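Alr1585 protein (Nostoc sp., PDB 5C2I) probably catalyses the hydrogen-peroxide-dependent oxidation of dyes and other substrates, as a haem-containing peroxidase of the dye-decolorizing (DyP) type. Local coordinates at residues T331-P336 with Q408-V413; P417-G422 with G426-P431. The protein carries 1 engineered substitution. One frame throughout, in Å; residues are numbered along the deposited sequence.

Contact 1 of 2, residues T331-P336 with Q408-V413; sequences TRKTNP and QNFVQV. With HEM (protoporphyrin IX containing Fe), chain E.
Three backbone carbonyls grip the ammonium group of Lys333: NZ donates to Phe410 O at 2.7 Å and also to Trp404 O and Gly416 O. NZ approaches the Phe410 oxygen off the line of its C=O bond (C=O...NZ 146°) and somewhat out of the carbonyl plane. The lysine chain bends at its second torsion (-82°) and again at its third, and these bends bring NZ across to the loop. On the way its methylene CD passes Phe410 CD2 at 4.1 Å, the two side chains running past each other in opposite directions. Pro336 meets the same ring at its edge, CG lying near the ring plane 3.9 Å from Phe410 CZ. One face of the ring is closed by the next residue, Val411, whose CB sits over the ring centre after a cis peptide bond, and Phe410 also stacks with Trp404 of helix 397-405. The carbonyl oxygen of Lys333, 3.8 Å from Phe410 CE2, is buried here without a polar partner. Toward the haem, Asn335 ND2 gives propionate oxygen O2D a nearly straight bond of 2.9 Å (N-H...O 166°), while Thr334 OG1, bonded to His330 O, lies 3.4 Å from haem C2D. The end of the helix and the residue after it are thus held between the haem propionate and the 408-413 loop, and three carbonyls around one ammonium group would probably keep Lys333 charged despite its burial.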
ATOM      1  N   THR A 331      30.546  13.501   7.271  1.00 15.68           N
ATOM      2  CA  THR A 331      30.030  14.145   8.487  1.00 16.09           C
ATOM      3  C   THR A 331      31.098  14.817   9.295  1.00 16.50           C
ATOM      4  O   THR A 331      30.894  15.906   9.834  1.00 16.33           O
ATOM      5  CB  THR A 331      29.223  13.181   9.413  1.00 16.54           C
ATOM      6  OG1 THR A 331      30.032  12.073   9.761  1.00 18.20           O
ATOM      7  CG2 THR A 331      27.949  12.697   8.727  1.00 16.91           C
ATOM      8  N   ARG A 332      32.272  14.211   9.331  1.00 16.30           N
ATOM      9  CA  ARG A 332      33.347  14.750  10.130  1.00 16.51           C
ATOM     10  C   ARG A 332      34.102  15.898   9.429  1.00 16.62           C
ATOM     11  O   ARG A 332      34.627  16.789  10.100  1.00 16.57           O
ATOM     12  CB  ARG A 332      34.324  13.626  10.513  1.00 16.98           C
ATOM     13  CG  ARG A 332      35.312  14.017  11.603  1.00 17.02           C
ATOM     14  CD  ARG A 332      35.907  12.828  12.305  1.00 17.30           C
ATOM     15  NE  ARG A 332      36.727  13.249  13.422  1.00 17.18           N
ATOM     16  CZ  ARG A 332      37.216  12.439  14.360  1.00 17.61           C
ATOM     17  NH1 ARG A 332      36.937  11.141  14.380  1.00 17.63           N
ATOM     18  NH2 ARG A 332      37.899  12.963  15.376  1.00 18.06           N
ATOM     19  N   LYS A 333      34.127  15.890   8.092  1.00 15.39           N
ATOM     20  CA  LYS A 333      34.655  17.010   7.312  1.00 15.89           C
ATOM     21  C   LYS A 333      33.740  18.251   7.394  1.00 15.79           C
ATOM     22  O   LYS A 333      34.220  19.367   7.625  1.00 16.74           O
ATOM     23  CB  LYS A 333      34.758  16.623   5.853  1.00 15.69           C
ATOM     24  CG  LYS A 333      35.976  15.777   5.552  1.00 16.63           C
ATOM     25  CD  LYS A 333      37.227  16.646   5.382  1.00 17.07           C
ATOM     26  CE  LYS A 333      38.196  16.153   4.343  1.00 17.76           C
ATOM     27  NZ  LYS A 333      39.208  17.169   3.940  1.00 17.65           N
ATOM     28  N   THR A 334      32.430  18.033   7.301  1.00 15.03           N
ATOM     29  CA  THR A 334      31.494  19.141   7.241  1.00 14.96           C
ATOM     30  C   THR A 334      31.090  19.629   8.627  1.00 15.75           C
ATOM     31  O   THR A 334      30.699  20.792   8.773  1.00 18.00           O
ATOM     32  CB  THR A 334      30.244  18.794   6.416  1.00 14.45           C
ATOM     33  OG1 THR A 334      29.588  17.660   6.993  1.00 14.03           O
ATOM     34  CG2 THR A 334      30.580  18.504   4.999  1.00 14.62           C
ATOM     35  N   ASN A 335      31.160  18.761   9.634  1.00 16.02           N
ATOM     36  CA  ASN A 335      30.914  19.136  11.003  1.00 15.98           C
ATOM     37  C   ASN A 335      31.932  18.467  11.908  1.00 16.23           C
ATOM     38  O   ASN A 335      31.759  17.322  12.347  1.00 17.02           O
ATOM     39  CB  ASN A 335      29.508  18.819  11.474  1.00 16.42           C
ATOM     40  CG  ASN A 335      29.269  19.342  12.902  1.00 16.74           C
ATOM     41  OD1 ASN A 335      30.199  19.862  13.543  1.00 16.81           O
ATOM     42  ND2 ASN A 335      28.066  19.159  13.418  1.00 16.95           N
ATOM     43  N   PRO A 336      33.044  19.164  12.155  1.00 16.34           N
ATOM     44  CA  PRO A 336      34.122  18.526  12.902  1.00 16.93           C
ATOM     45  C   PRO A 336      33.809  18.270  14.386  1.00 17.28           C
ATOM     46  O   PRO A 336      34.627  17.639  15.065  1.00 18.23           O
ATOM     47  CB  PRO A 336      35.299  19.525  12.741  1.00 17.11           C
ATOM     48  CG  PRO A 336      34.996  20.291  11.502  1.00 17.13           C
ATOM     49  CD  PRO A 336      33.483  20.412  11.503  1.00 16.44           C
ATOM     50  N   GLN A 408      43.095  18.593   0.971  1.00 21.05           N
ATOM     51  CA  GLN A 408      43.677  17.314   1.443  1.00 22.43           C
ATOM     52  C   GLN A 408      44.213  17.418   2.883  1.00 22.34           C
ATOM     53  O   GLN A 408      44.333  16.408   3.537  1.00 21.91           O
ATOM     54  CB  GLN A 408      44.733  16.766   0.489  1.00 24.78           C
ATOM     55  CG  GLN A 408      45.980  17.612   0.469  1.00 27.41           C
ATOM     56  CD  GLN A 408      47.234  16.950  -0.140  1.00 30.73           C
ATOM     57  OE1 GLN A 408      47.313  16.711  -1.325  1.00 32.35           O
ATOM     58  NE2 GLN A 408      48.249  16.733   0.691  1.00 34.90           N
ATOM     59  N   ASN A 409      44.552  18.626   3.357  1.00 22.47           N
ATOM     60  CA  ASN A 409      45.174  18.773   4.661  1.00 23.47           C
ATOM     61  C   ASN A 409      44.222  19.294   5.746  1.00 22.82           C
ATOM     62  O   ASN A 409      44.660  19.711   6.815  1.00 21.96           O
ATOM     63  CB  ASN A 409      46.417  19.642   4.559  1.00 25.71           C
ATOM     64  CG  ASN A 409      47.508  18.970   3.736  1.00 27.80           C
ATOM     65  OD1 ASN A 409      47.494  17.735   3.534  1.00 27.74           O
ATOM     66  ND2 ASN A 409      48.487  19.747   3.343  1.00 29.93           N
ATOM     67  N   PHE A 410      42.917  19.164   5.502  1.00 21.04           N
ATOM     68  CA  PHE A 410      41.950  19.429   6.559  1.00 19.57           C
ATOM     69  C   PHE A 410      41.267  18.132   7.011  1.00 19.28           C
ATOM     70  O   PHE A 410      40.779  17.383   6.175  1.00 18.74           O
ATOM     71  CB  PHE A 410      40.859  20.429   6.117  1.00 18.93           C
ATOM     72  CG  PHE A 410      39.867  20.724   7.222  1.00 17.93           C
ATOM     73  CD1 PHE A 410      40.174  21.655   8.187  1.00 18.14           C
ATOM     74  CD2 PHE A 410      38.725  19.954   7.385  1.00 17.34           C
ATOM     75  CE1 PHE A 410      39.320  21.881   9.271  1.00 18.44           C
ATOM     76  CE2 PHE A 410      37.871  20.155   8.459  1.00 17.08           C
ATOM     77  CZ  PHE A 410      38.167  21.124   9.410  1.00 17.61           C
ATOM     78  N   VAL A 411      41.085  17.894   8.308  1.00 19.90           N
ATOM     79  CA  VAL A 411      41.567  18.718   9.436  1.00 20.74           C
ATOM     80  C   VAL A 411      43.035  18.474   9.739  1.00 22.29           C
ATOM     81  O   VAL A 411      43.659  19.269  10.434  1.00 21.89           O
ATOM     82  CB  VAL A 411      40.728  18.430  10.726  1.00 20.47           C
ATOM     83  CG1 VAL A 411      41.025  17.039  11.292  1.00 20.77           C
ATOM     84  CG2 VAL A 411      40.970  19.518  11.773  1.00 20.59           C
ATOM     85  N   GLN A 412      43.601  17.386   9.227  1.00 23.37           N
ATOM     86  CA  GLN A 412      45.041  17.158   9.417  1.00 26.19           C
ATOM     87  C   GLN A 412      45.690  16.795   8.081  1.00 26.33           C
ATOM     88  O   GLN A 412      44.994  16.448   7.105  1.00 23.58           O
ATOM     89  CB  GLN A 412      45.307  16.159  10.551  1.00 29.43           C
ATOM     90  CG  GLN A 412      44.816  14.763  10.367  1.00 31.00           C
ATOM     91  CD  GLN A 412      45.450  13.789  11.382  1.00 33.66           C
ATOM     92  OE1 GLN A 412      45.811  14.171  12.510  1.00 37.11           O
ATOM     93  NE2 GLN A 412      45.586  12.525  10.977  1.00 32.71           N
ATOM     94  N   VAL A 413      47.007  16.951   8.040  1.00 26.37           N
ATOM     95  CA  VAL A 413      47.778  16.713   6.844  1.00 27.27           C
ATOM     96  C   VAL A 413      47.467  15.307   6.329  1.00 25.20           C
ATOM     97  O   VAL A 413      47.314  14.359   7.101  1.00 25.65           O
ATOM     98  CB  VAL A 413      49.304  16.880   7.121  1.00 30.12           C
ATOM     99  CG1 VAL A 413      50.112  16.478   5.908  1.00 32.60           C
ATOM    100  CG2 VAL A 413      49.626  18.317   7.501  1.00 32.47           C
TER
HETATM  101  CHA HEM E 501      25.342  15.556   6.292  1.00 13.30           C
HETATM  102  CHB HEM E 501      24.802  13.422   2.001  1.00 13.49           C
HETATM  103  CHC HEM E 501      26.286  17.479  -0.180  1.00 13.80           C
HETATM  104  CHD HEM E 501      27.050  19.480   4.131  1.00 14.48           C
HETATM  105  C1A HEM E 501      25.084  14.610   5.313  1.00 13.20           C
HETATM  106  C2A HEM E 501      24.672  13.267   5.559  1.00 14.07           C
HETATM  107  C3A HEM E 501      24.522  12.674   4.354  1.00 13.10           C
HETATM  108  C4A HEM E 501      24.813  13.649   3.374  1.00 13.58           C
HETATM  109  CMA HEM E 501      24.070  11.268   4.066  1.00 13.61           C
HETATM  110  CAA HEM E 501      24.432  12.596   6.918  1.00 12.77           C
HETATM  111  CBA HEM E 501      23.038  12.720   7.538  1.00 14.05           C
HETATM  112  CGA HEM E 501      22.737  14.175   7.773  1.00 14.47           C
HETATM  113  O1A HEM E 501      23.137  14.783   8.808  1.00 15.91           O
HETATM  114  O2A HEM E 501      22.086  14.778   6.918  1.00 14.08           O
HETATM  115  C1B HEM E 501      25.123  14.382   1.044  1.00 15.15           C
HETATM  116  C2B HEM E 501      25.034  14.166  -0.376  1.00 14.99           C
HETATM  117  C3B HEM E 501      25.399  15.287  -0.979  1.00 14.60           C
HETATM  118  C4B HEM E 501      25.787  16.202   0.098  1.00 14.65           C
HETATM  119  CMB HEM E 501      24.570  12.906  -1.016  1.00 15.31           C
HETATM  120  CAB HEM E 501      25.437  15.668  -2.413  1.00 14.62           C
HETATM  121  CBB HEM E 501      24.681  15.091  -3.363  1.00 15.38           C
HETATM  122  C1C HEM E 501      26.684  18.388   0.814  1.00 14.78           C
HETATM  123  C2C HEM E 501      27.321  19.594   0.605  1.00 14.43           C
HETATM  124  C3C HEM E 501      27.557  20.147   1.837  1.00 15.31           C
HETATM  125  C4C HEM E 501      27.029  19.266   2.788  1.00 14.56           C
HETATM  126  CMC HEM E 501      27.652  20.245  -0.706  1.00 14.55           C
HETATM  127  CAC HEM E 501      28.245  21.388   2.188  1.00 14.88           C
HETATM  128  CBC HEM E 501      29.210  21.997   1.542  1.00 16.19           C
HETATM  129  C1D HEM E 501      26.514  18.569   5.040  1.00 14.38           C
HETATM  130  C2D HEM E 501      26.476  18.867   6.467  1.00 14.19           C
HETATM  131  C3D HEM E 501      26.049  17.770   7.077  1.00 13.83           C
HETATM  132  C4D HEM E 501      25.778  16.815   5.980  1.00 13.39           C
HETATM  133  CMD HEM E 501      26.868  20.159   7.165  1.00 15.72           C
HETATM  134  CAD HEM E 501      25.807  17.611   8.551  1.00 14.08           C
HETATM  135  CBD HEM E 501      27.059  17.196   9.333  1.00 14.24           C
HETATM  136  CGD HEM E 501      26.731  17.106  10.788  1.00 13.43           C
HETATM  137  O1D HEM E 501      26.985  16.038  11.340  1.00 13.40           O
HETATM  138  O2D HEM E 501      26.222  18.077  11.445  1.00 15.31           O
HETATM  139  NA  HEM E 501      25.242  14.809   3.974  1.00 13.41           N
HETATM  140  NB  HEM E 501      25.637  15.554   1.253  1.00 13.87           N
HETATM  141  NC  HEM E 501      26.591  18.138   2.152  1.00 14.08           N
HETATM  142  ND  HEM E 501      26.163  17.305   4.791  1.00 13.68           N
HETATM  143 FE   HEM E 501      25.940  16.449   3.078  1.00 15.06          FE
HETATM  144  O   HOH W   1      23.821  17.385   2.757  1.00 20.81           O

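Contact 2 of 2, residues P417-G422 with G426-P431; sequences PDPLIG and GTQKWP. With HEM (protoporphyrin IX containing Fe), chain E.
Pro417 and Gln428 are joined by the hydrogen bond of this contact, from side-chain NE2 of Gln428 to the backbone O of Pro417 (2.9 Å, N-H...O 152°). The donor comes in tilted from the carbonyl plane. Gln428 OE1 accepts from Phe444 N, so both ends of the amide are engaged and its rotation is fixed. Around this bond, Pro417 CG rests 3.4 Å from Gly426 N, Pro419 CB lies 3.9 Å from Gln428 CD, and Pro419 CG reaches Trp430 CH2 at 4.2 Å. Behind the prolines, Asp418 shapes the turn: OD1 accepts from Leu420 N (2.8 Å) in an Asx turn and from Ile421 N (3.0 Å), the latter arriving from above the carboxylate plane. Its OD2 receives His330 ND1, consistent with the proximal histidine-aspartate pair of DyP peroxidases. The turn sets Leu420 CD2 and Ile421 CG2 against the porphyrin, the latter 3.5 Å from CHC, on the face away from the iron-bound water. Outermost, Trp430 NE1 bonds to Tyr442 O within the hairpin of strands 428-431 and 439-442, and its indole packs against helices 263-277 and 281-289.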
ATOM      1  N   PRO A 417      40.604  14.744   0.393  1.00 18.70           N
ATOM      2  CA  PRO A 417      39.299  15.377   0.260  1.00 18.13           C
ATOM      3  C   PRO A 417      38.171  14.520   0.831  1.00 17.50           C
ATOM      4  O   PRO A 417      38.292  13.287   0.920  1.00 16.36           O
ATOM      5  CB  PRO A 417      39.140  15.545  -1.250  1.00 18.97           C
ATOM      6  CG  PRO A 417      40.098  14.570  -1.871  1.00 19.61           C
ATOM      7  CD  PRO A 417      41.180  14.314  -0.885  1.00 19.86           C
ATOM      8  N   ASP A 418      37.070  15.190   1.207  1.00 16.56           N
ATOM      9  CA  ASP A 418      35.798  14.514   1.478  1.00 16.60           C
ATOM     10  C   ASP A 418      35.477  13.596   0.272  1.00 17.65           C
ATOM     11  O   ASP A 418      35.436  14.090  -0.846  1.00 18.35           O
ATOM     12  CB  ASP A 418      34.745  15.621   1.646  1.00 15.92           C
ATOM     13  CG  ASP A 418      33.349  15.122   1.944  1.00 16.22           C
ATOM     14  OD1 ASP A 418      32.875  14.131   1.326  1.00 16.28           O
ATOM     15  OD2 ASP A 418      32.703  15.806   2.781  1.00 16.09           O
ATOM     16  N   PRO A 419      35.344  12.242   0.481  1.00 18.74           N
ATOM     17  CA  PRO A 419      35.190  11.329  -0.666  1.00 19.69           C
ATOM     18  C   PRO A 419      33.806  11.401  -1.292  1.00 19.88           C
ATOM     19  O   PRO A 419      33.617  10.986  -2.440  1.00 20.66           O
ATOM     20  CB  PRO A 419      35.402   9.947  -0.044  1.00 19.80           C
ATOM     21  CG  PRO A 419      34.919  10.136   1.366  1.00 19.20           C
ATOM     22  CD  PRO A 419      35.415  11.503   1.749  1.00 18.81           C
ATOM     23  N   LEU A 420      32.867  12.028  -0.587  1.00 19.26           N
ATOM     24  CA  LEU A 420      31.542  12.238  -1.133  1.00 18.15           C
ATOM     25  C   LEU A 420      31.447  13.485  -1.996  1.00 18.53           C
ATOM     26  O   LEU A 420      30.972  13.408  -3.119  1.00 18.94           O
ATOM     27  CB  LEU A 420      30.538  12.314   0.050  1.00 19.19           C
ATOM     28  CG  LEU A 420      29.069  12.200  -0.301  1.00 18.97           C
ATOM     29  CD1 LEU A 420      28.756  10.822  -0.874  1.00 20.70           C
ATOM     30  CD2 LEU A 420      28.187  12.476   0.930  1.00 19.72           C
ATOM     31  N   ILE A 421      31.922  14.647  -1.499  1.00 17.65           N
ATOM     32  CA  ILE A 421      31.709  15.925  -2.178  1.00 17.03           C
ATOM     33  C   ILE A 421      32.982  16.738  -2.439  1.00 17.01           C
ATOM     34  O   ILE A 421      32.928  17.813  -3.064  1.00 17.79           O
ATOM     35  CB  ILE A 421      30.746  16.863  -1.379  1.00 16.65           C
ATOM     36  CG1 ILE A 421      31.370  17.290  -0.054  1.00 16.88           C
ATOM     37  CG2 ILE A 421      29.414  16.234  -1.169  1.00 16.75           C
ATOM     38  CD1 ILE A 421      30.752  18.524   0.588  1.00 17.60           C
ATOM     39  N   GLY A 422      34.141  16.250  -2.017  1.00 17.71           N
ATOM     40  CA  GLY A 422      35.353  16.989  -2.192  1.00 17.78           C
ATOM     41  C   GLY A 422      35.797  17.088  -3.649  1.00 19.29           C
ATOM     42  O   GLY A 422      35.832  16.080  -4.355  1.00 20.48           O
ATOM     43  N   GLY A 426      40.624  12.662  -4.595  1.00 20.03           N
ATOM     44  CA  GLY A 426      41.987  12.312  -4.179  1.00 20.85           C
ATOM     45  C   GLY A 426      42.051  11.077  -3.298  1.00 21.15           C
ATOM     46  O   GLY A 426      41.289  10.109  -3.490  1.00 21.08           O
ATOM     47  N   THR A 427      43.008  11.083  -2.370  1.00 20.91           N
ATOM     48  CA  THR A 427      43.391   9.892  -1.668  1.00 21.27           C
ATOM     49  C   THR A 427      42.927   9.994  -0.218  1.00 21.30           C
ATOM     50  O   THR A 427      43.240  10.947   0.441  1.00 21.76           O
ATOM     51  CB  THR A 427      44.910   9.723  -1.670  1.00 21.64           C
ATOM     52  OG1 THR A 427      45.375   9.769  -3.017  1.00 22.44           O
ATOM     53  CG2 THR A 427      45.325   8.391  -1.023  1.00 22.01           C
ATOM     54  N   GLN A 428      42.218   8.971   0.253  1.00 21.60           N
ATOM     55  CA  GLN A 428      41.900   8.835   1.682  1.00 20.94           C
ATOM     56  C   GLN A 428      42.611   7.642   2.287  1.00 22.33           C
ATOM     57  O   GLN A 428      43.007   6.695   1.583  1.00 22.60           O
ATOM     58  CB  GLN A 428      40.384   8.704   1.878  1.00 20.01           C
ATOM     59  CG  GLN A 428      39.582   9.894   1.379  1.00 19.35           C
ATOM     60  CD  GLN A 428      39.312   9.829  -0.110  1.00 19.57           C
ATOM     61  OE1 GLN A 428      39.268   8.746  -0.718  1.00 19.34           O
ATOM     62  NE2 GLN A 428      39.092  10.991  -0.705  1.00 19.49           N
ATOM     63  N   LYS A 429      42.796   7.696   3.601  1.00 22.66           N
ATOM     64  CA  LYS A 429      43.347   6.580   4.374  1.00 24.04           C
ATOM     65  C   LYS A 429      42.222   5.967   5.187  1.00 23.74           C
ATOM     66  O   LYS A 429      41.580   6.664   5.955  1.00 22.58           O
ATOM     67  CB  LYS A 429      44.439   7.087   5.311  1.00 25.94           C
ATOM     68  CG  LYS A 429      45.657   7.603   4.545  1.00 28.33           C
ATOM     69  CD  LYS A 429      46.804   7.962   5.470  1.00 32.00           C
ATOM     70  CE  LYS A 429      46.552   9.261   6.183  1.00 34.19           C
ATOM     71  NZ  LYS A 429      47.839   9.813   6.663  1.00 37.62           N
ATOM     72  N   TRP A 430      41.998   4.679   5.002  1.00 23.54           N
ATOM     73  CA  TRP A 430      40.853   3.967   5.566  1.00 23.09           C
ATOM     74  C   TRP A 430      41.335   2.972   6.607  1.00 24.08           C
ATOM     75  O   TRP A 430      42.293   2.218   6.348  1.00 24.01           O
ATOM     76  CB  TRP A 430      40.113   3.251   4.437  1.00 22.57           C
ATOM     77  CG  TRP A 430      39.795   4.181   3.298  1.00 21.31           C
ATOM     78  CD1 TRP A 430      40.644   4.599   2.323  1.00 22.19           C
ATOM     79  CD2 TRP A 430      38.545   4.821   3.023  1.00 20.70           C
ATOM     80  NE1 TRP A 430      40.002   5.426   1.436  1.00 20.72           N
ATOM     81  CE2 TRP A 430      38.718   5.603   1.858  1.00 20.18           C
ATOM     82  CE3 TRP A 430      37.284   4.802   3.637  1.00 19.35           C
ATOM     83  CZ2 TRP A 430      37.676   6.369   1.308  1.00 19.09           C
ATOM     84  CZ3 TRP A 430      36.271   5.544   3.104  1.00 18.38           C
ATOM     85  CH2 TRP A 430      36.460   6.317   1.939  1.00 18.80           C
ATOM     86  N   PRO A 431      40.692   2.952   7.788  1.00 23.62           N
ATOM     87  CA  PRO A 431      41.105   1.981   8.797  1.00 24.33           C
ATOM     88  C   PRO A 431      40.738   0.563   8.363  1.00 26.18           C
ATOM     89  O   PRO A 431      39.622   0.319   7.949  1.00 25.39           O
ATOM     90  CB  PRO A 431      40.329   2.416  10.057  1.00 24.14           C
ATOM     91  CG  PRO A 431      39.947   3.867   9.805  1.00 23.73           C
ATOM     92  CD  PRO A 431      39.670   3.875   8.311  1.00 23.07           C
TER
HETATM   93  CHA HEM E 501      25.342  15.556   6.292  1.00 13.30           C
HETATM   94  CHB HEM E 501      24.802  13.422   2.001  1.00 13.49           C
HETATM   95  CHC HEM E 501      26.286  17.479  -0.180  1.00 13.80           C
HETATM   96  CHD HEM E 501      27.050  19.480   4.131  1.00 14.48           C
HETATM   97  C1A HEM E 501      25.084  14.610   5.313  1.00 13.20           C
HETATM   98  C2A HEM E 501      24.672  13.267   5.559  1.00 14.07           C
HETATM   99  C3A HEM E 501      24.522  12.674   4.354  1.00 13.10           C
HETATM  100  C4A HEM E 501      24.813  13.649   3.374  1.00 13.58           C
HETATM  101  CMA HEM E 501      24.070  11.268   4.066  1.00 13.61           C
HETATM  102  CAA HEM E 501      24.432  12.596   6.918  1.00 12.77           C
HETATM  103  CBA HEM E 501      23.038  12.720   7.538  1.00 14.05           C
HETATM  104  CGA HEM E 501      22.737  14.175   7.773  1.00 14.47           C
HETATM  105  O1A HEM E 501      23.137  14.783   8.808  1.00 15.91           O
HETATM  106  O2A HEM E 501      22.086  14.778   6.918  1.00 14.08           O
HETATM  107  C1B HEM E 501      25.123  14.382   1.044  1.00 15.15           C
HETATM  108  C2B HEM E 501      25.034  14.166  -0.376  1.00 14.99           C
HETATM  109  C3B HEM E 501      25.399  15.287  -0.979  1.00 14.60           C
HETATM  110  C4B HEM E 501      25.787  16.202   0.098  1.00 14.65           C
HETATM  111  CMB HEM E 501      24.570  12.906  -1.016  1.00 15.31           C
HETATM  112  CAB HEM E 501      25.437  15.668  -2.413  1.00 14.62           C
HETATM  113  CBB HEM E 501      24.681  15.091  -3.363  1.00 15.38           C
HETATM  114  C1C HEM E 501      26.684  18.388   0.814  1.00 14.78           C
HETATM  115  C2C HEM E 501      27.321  19.594   0.605  1.00 14.43           C
HETATM  116  C3C HEM E 501      27.557  20.147   1.837  1.00 15.31           C
HETATM  117  C4C HEM E 501      27.029  19.266   2.788  1.00 14.56           C
HETATM  118  CMC HEM E 501      27.652  20.245  -0.706  1.00 14.55           C
HETATM  119  CAC HEM E 501      28.245  21.388   2.188  1.00 14.88           C
HETATM  120  CBC HEM E 501      29.210  21.997   1.542  1.00 16.19           C
HETATM  121  C1D HEM E 501      26.514  18.569   5.040  1.00 14.38           C
HETATM  122  C2D HEM E 501      26.476  18.867   6.467  1.00 14.19           C
HETATM  123  C3D HEM E 501      26.049  17.770   7.077  1.00 13.83           C
HETATM  124  C4D HEM E 501      25.778  16.815   5.980  1.00 13.39           C
HETATM  125  CMD HEM E 501      26.868  20.159   7.165  1.00 15.72           C
HETATM  126  CAD HEM E 501      25.807  17.611   8.551  1.00 14.08           C
HETATM  127  CBD HEM E 501      27.059  17.196   9.333  1.00 14.24           C
HETATM  128  CGD HEM E 501      26.731  17.106  10.788  1.00 13.43           C
HETATM  129  O1D HEM E 501      26.985  16.038  11.340  1.00 13.40           O
HETATM  130  O2D HEM E 501      26.222  18.077  11.445  1.00 15.31           O
HETATM  131  NA  HEM E 501      25.242  14.809   3.974  1.00 13.41           N
HETATM  132  NB  HEM E 501      25.637  15.554   1.253  1.00 13.87           N
HETATM  133  NC  HEM E 501      26.591  18.138   2.152  1.00 14.08           N
HETATM  134  ND  HEM E 501      26.163  17.305   4.791  1.00 13.68           N
HETATM  135 FE   HEM E 501      25.940  16.449   3.078  1.00 15.06          FE
HETATM  136  O   HOH W   1      23.821  17.385   2.757  1.00 20.81           O

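Overall arrangement
Contacts 1 and 2 follow one another along the chain, their centres about 10 Å apart, and meet directly where Lys333 CE lies 3.5 Å from Asp418 N. Residues 408-413 and 417-422 belong to the same long loop between helix 397-405 and strand 428-431, so one connection serves both: its first part holds helix 330-334, its second is backed by the strand. Thr334 of contact 1 and Leu420 and Ile421 of contact 2 lie on the haem face away from the bound water, while Asn335 reaches a propionate at the rim. His330, which begins the helix and pairs with Asp418, ties them together, consistent with a shared framework for the proximal haem pocket.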